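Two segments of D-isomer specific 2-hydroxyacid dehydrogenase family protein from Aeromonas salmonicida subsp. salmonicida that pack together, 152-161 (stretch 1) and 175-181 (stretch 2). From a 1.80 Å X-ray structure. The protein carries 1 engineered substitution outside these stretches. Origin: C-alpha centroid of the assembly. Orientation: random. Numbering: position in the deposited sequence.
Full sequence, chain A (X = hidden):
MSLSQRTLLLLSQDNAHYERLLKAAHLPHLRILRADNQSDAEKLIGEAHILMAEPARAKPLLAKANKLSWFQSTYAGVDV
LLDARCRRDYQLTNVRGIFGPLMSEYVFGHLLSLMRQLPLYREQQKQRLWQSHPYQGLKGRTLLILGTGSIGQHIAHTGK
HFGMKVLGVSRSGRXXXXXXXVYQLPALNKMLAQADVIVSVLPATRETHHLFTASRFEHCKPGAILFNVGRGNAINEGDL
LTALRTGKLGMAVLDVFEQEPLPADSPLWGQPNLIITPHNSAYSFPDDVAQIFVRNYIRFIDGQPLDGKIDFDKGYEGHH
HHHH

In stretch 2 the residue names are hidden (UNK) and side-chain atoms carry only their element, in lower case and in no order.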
# COMPACT_ATOMS: atom_id res chain seq x y z
N GLY A 152 -5.67 4.72 6.96
CA GLY A 152 -6.90 5.53 6.84
C GLY A 152 -6.92 6.67 7.83
O GLY A 152 -7.26 7.82 7.47
N GLN A 153 -6.59 6.36 9.08
CA GLN A 153 -6.52 7.37 10.14
C GLN A 153 -5.52 8.48 9.84
O GLN A 153 -5.83 9.65 10.03
CB GLN A 153 -6.20 6.75 11.50
CG GLN A 153 -7.36 6.01 12.14
CD GLN A 153 -6.89 5.10 13.25
OE1 GLN A 153 -6.28 5.55 14.22
NE2 GLN A 153 -7.13 3.80 13.09
N HIS A 154 -4.33 8.15 9.36
CA HIS A 154 -3.37 9.24 9.11
C HIS A 154 -3.86 10.19 8.00
O HIS A 154 -3.80 11.43 8.15
CB HIS A 154 -1.95 8.75 8.85
CG HIS A 154 -0.91 9.78 9.15
ND1 HIS A 154 -0.62 10.81 8.27
CD2 HIS A 154 -0.10 9.96 10.22
CE1 HIS A 154 0.33 11.57 8.80
NE2 HIS A 154 0.66 11.08 9.98
N ILE A 155 -4.40 9.60 6.93
CA ILE A 155 -4.93 10.39 5.81
C ILE A 155 -6.09 11.22 6.31
O ILE A 155 -6.35 12.34 5.82
CB ILE A 155 -5.41 9.48 4.65
CG1 ILE A 155 -4.24 8.66 4.07
CG2 ILE A 155 -6.03 10.29 3.52
CD1 ILE A 155 -4.71 7.48 3.30
N ALA A 156 -6.81 10.68 7.28
CA ALA A 156 -7.91 11.40 7.93
C ALA A 156 -7.44 12.65 8.68
O ALA A 156 -7.98 13.76 8.46
CB ALA A 156 -8.68 10.47 8.86
N HIS A 157 -6.43 12.50 9.53
CA HIS A 157 -5.89 13.67 10.25
C HIS A 157 -5.38 14.74 9.30
O HIS A 157 -5.53 15.94 9.56
CB HIS A 157 -4.79 13.26 11.23
CG HIS A 157 -5.30 12.60 12.47
ND1 HIS A 157 -5.43 11.23 12.59
CD2 HIS A 157 -5.78 13.13 13.63
CE1 HIS A 157 -5.93 10.94 13.79
NE2 HIS A 157 -6.15 12.08 14.43
N THR A 158 -4.75 14.32 8.20
CA THR A 158 -4.28 15.27 7.19
C THR A 158 -5.44 15.99 6.51
O THR A 158 -5.37 17.20 6.32
CB THR A 158 -3.35 14.62 6.15
OG1 THR A 158 -2.41 13.79 6.85
CG2 THR A 158 -2.60 15.70 5.34
N GLY A 159 -6.51 15.28 6.15
CA GLY A 159 -7.68 15.98 5.58
C GLY A 159 -8.27 17.01 6.54
O GLY A 159 -8.55 18.15 6.14
N LYS A 160 -8.44 16.62 7.80
CA LYS A 160 -8.96 17.52 8.82
C LYS A 160 -8.03 18.73 8.98
O LYS A 160 -8.50 19.85 9.11
CB LYS A 160 -9.22 16.79 10.16
CG LYS A 160 -10.71 16.45 10.36
CD LYS A 160 -11.44 17.58 11.15
CE LYS A 160 -12.77 18.05 10.54
NZ LYS A 160 -13.57 16.94 9.97
N HIS A 161 -6.73 18.49 8.93
CA HIS A 161 -5.74 19.57 8.93
C HIS A 161 -5.99 20.56 7.79
O HIS A 161 -5.87 21.78 7.96
CB HIS A 161 -4.31 19.04 8.80
CG HIS A 161 -3.30 20.13 8.68
ND1 HIS A 161 -2.92 20.90 9.76
CD2 HIS A 161 -2.69 20.66 7.60
CE1 HIS A 161 -2.05 21.81 9.36
NE2 HIS A 161 -1.91 21.70 8.05
N UNK A 175 -16.10 4.13 15.35
CA UNK A 175 -15.58 5.50 15.23
C UNK A 175 -14.08 5.48 15.54
O UNK A 175 -13.66 5.01 16.60
o UNK A 175 -18.32 6.95 13.54
o UNK A 175 -17.81 8.75 14.68
c UNK A 175 -16.32 6.45 16.18
c UNK A 175 -17.79 6.67 15.84
c UNK A 175 -17.99 7.52 14.60
N UNK A 176 -13.27 5.95 14.61
CA UNK A 176 -11.82 6.03 14.83
C UNK A 176 -11.31 7.47 14.78
O UNK A 176 -11.98 8.37 14.24
c UNK A 176 -11.06 5.10 13.87
n UNK A 176 -12.39 -0.01 13.39
c UNK A 176 -10.68 3.74 14.51
c UNK A 176 -11.70 2.64 14.23
n UNK A 176 -11.37 1.39 14.93
c UNK A 176 -11.71 0.16 14.52
n UNK A 176 -11.35 -0.90 15.23
N UNK A 177 -10.12 7.69 15.36
CA UNK A 177 -9.54 9.04 15.44
C UNK A 177 -9.30 9.64 14.05
O UNK A 177 -8.84 8.95 13.14
c UNK A 177 -8.24 9.02 16.24
N UNK A 178 -9.63 10.92 13.90
CA UNK A 178 -9.41 11.62 12.63
C UNK A 178 -10.63 11.65 11.74
O UNK A 178 -10.76 12.54 10.90
N UNK A 179 -11.53 10.68 11.89
CA UNK A 179 -12.78 10.65 11.14
C UNK A 179 -13.92 11.40 11.88
O UNK A 179 -14.20 11.15 13.06
c UNK A 179 -10.27 7.05 9.80
c UNK A 179 -10.47 6.95 8.42
c UNK A 179 -11.16 7.78 10.59
c UNK A 179 -11.55 7.58 7.84
c UNK A 179 -13.22 9.21 10.85
c UNK A 179 -12.26 8.43 10.02
c UNK A 179 -12.45 8.31 8.64
N UNK A 180 -14.59 12.32 11.17
CA UNK A 180 -15.81 12.95 11.68
C UNK A 180 -16.90 11.94 12.01
O UNK A 180 -17.60 12.04 13.03
c UNK A 180 -16.35 13.93 10.65
o UNK A 180 -15.53 15.76 9.40
c UNK A 180 -15.45 15.11 10.46
o UNK A 180 -14.66 15.40 11.39
N UNK A 181 -17.06 10.97 11.11
CA UNK A 181 -18.03 9.91 11.26
C UNK A 181 -17.49 8.70 10.50
O UNK A 181 -16.81 8.84 9.47
c UNK A 181 -21.50 9.93 12.01
c UNK A 181 -19.39 10.35 10.71
c UNK A 181 -20.52 9.40 10.99
o UNK A 181 -21.25 9.86 13.22
n UNK A 181 -22.63 10.45 11.54

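Position 175 carries three carbons in a row, the third bearing two oxygens. That terminal carboxylate identifies Glu175. It lies out of reach of the helix 152-161, and exposure lets the carboxylate stay solvated; OE1 also hydrogen-bonds to a residue just outside the stretch.

At position 176 three carbons lead to a nitrogen and then to a carbon holding two more nitrogens, a guanidinium group, so the residue is Arg176. Its CA-to-CB bond points toward the helix but its end leads away, so the aliphatic part makes the contact, CG lying 3.8 Å from NE2 of Gln153, while the charge is carried off.

Position 177 has one side-chain carbon and is Ala177. Its CB sits 3.9 Å from CE1 of His157, and its carbonyl O is 3.4 Å from CG of Gln153. The small methyl packs beside the imidazole.

Position 178 has no side-chain atoms at all: Gly178. With phi/psi of 96/-26, a CB would be jammed against the preceding carbonyl, as expected late in a type II turn. It would also point toward the helix and lie 2.9 Å from ND1 of His157, a clash. The bare CA instead rests over one face of the His157 ring, 3.8 Å from its centroid.

Position 179 shows one carbon and then a ring of six carbons, with no oxygen on it, hence Phe179. Although its CA-to-CB bond points away, the ring comes back to the helix. The CB of Ala156 lies over one face, 3.9 Å from the ring centroid, while CZ approaches the O of Gly152 at 3.5 Å. A flat apolar ring suits this buried place. Its backbone N closes the turn through a weak hydrogen bond to O of Arg176 (3.3 Å).

Position 180 has two carbons, the second with two oxygens, and is Asp180. OD1 forms a salt bridge with NZ of Lys160, modelled at a very short 2.4 Å; the placement of NZ is uncertain, but the charges are complementary.

Position 181 has three carbons, the third bearing one oxygen and one nitrogen. This amide is Gln181, out of reach of the helix; it suits a partly exposed site, where NE2 hydrogen-bonds to a residue just outside the stretch.

The contact thus centres on a turn laid against a helix. Gly178 allows close approach, its CA 4.7 Å from the CA of His157, whose ring is steadied by a hydrogen bond from ND1 to O of Gln153 (3.0 Å). Phe179 supplies apolar packing, and Lys160-Asp180 adds a charged link.

Stretch 2, residues 175-181: ERAGFDQ
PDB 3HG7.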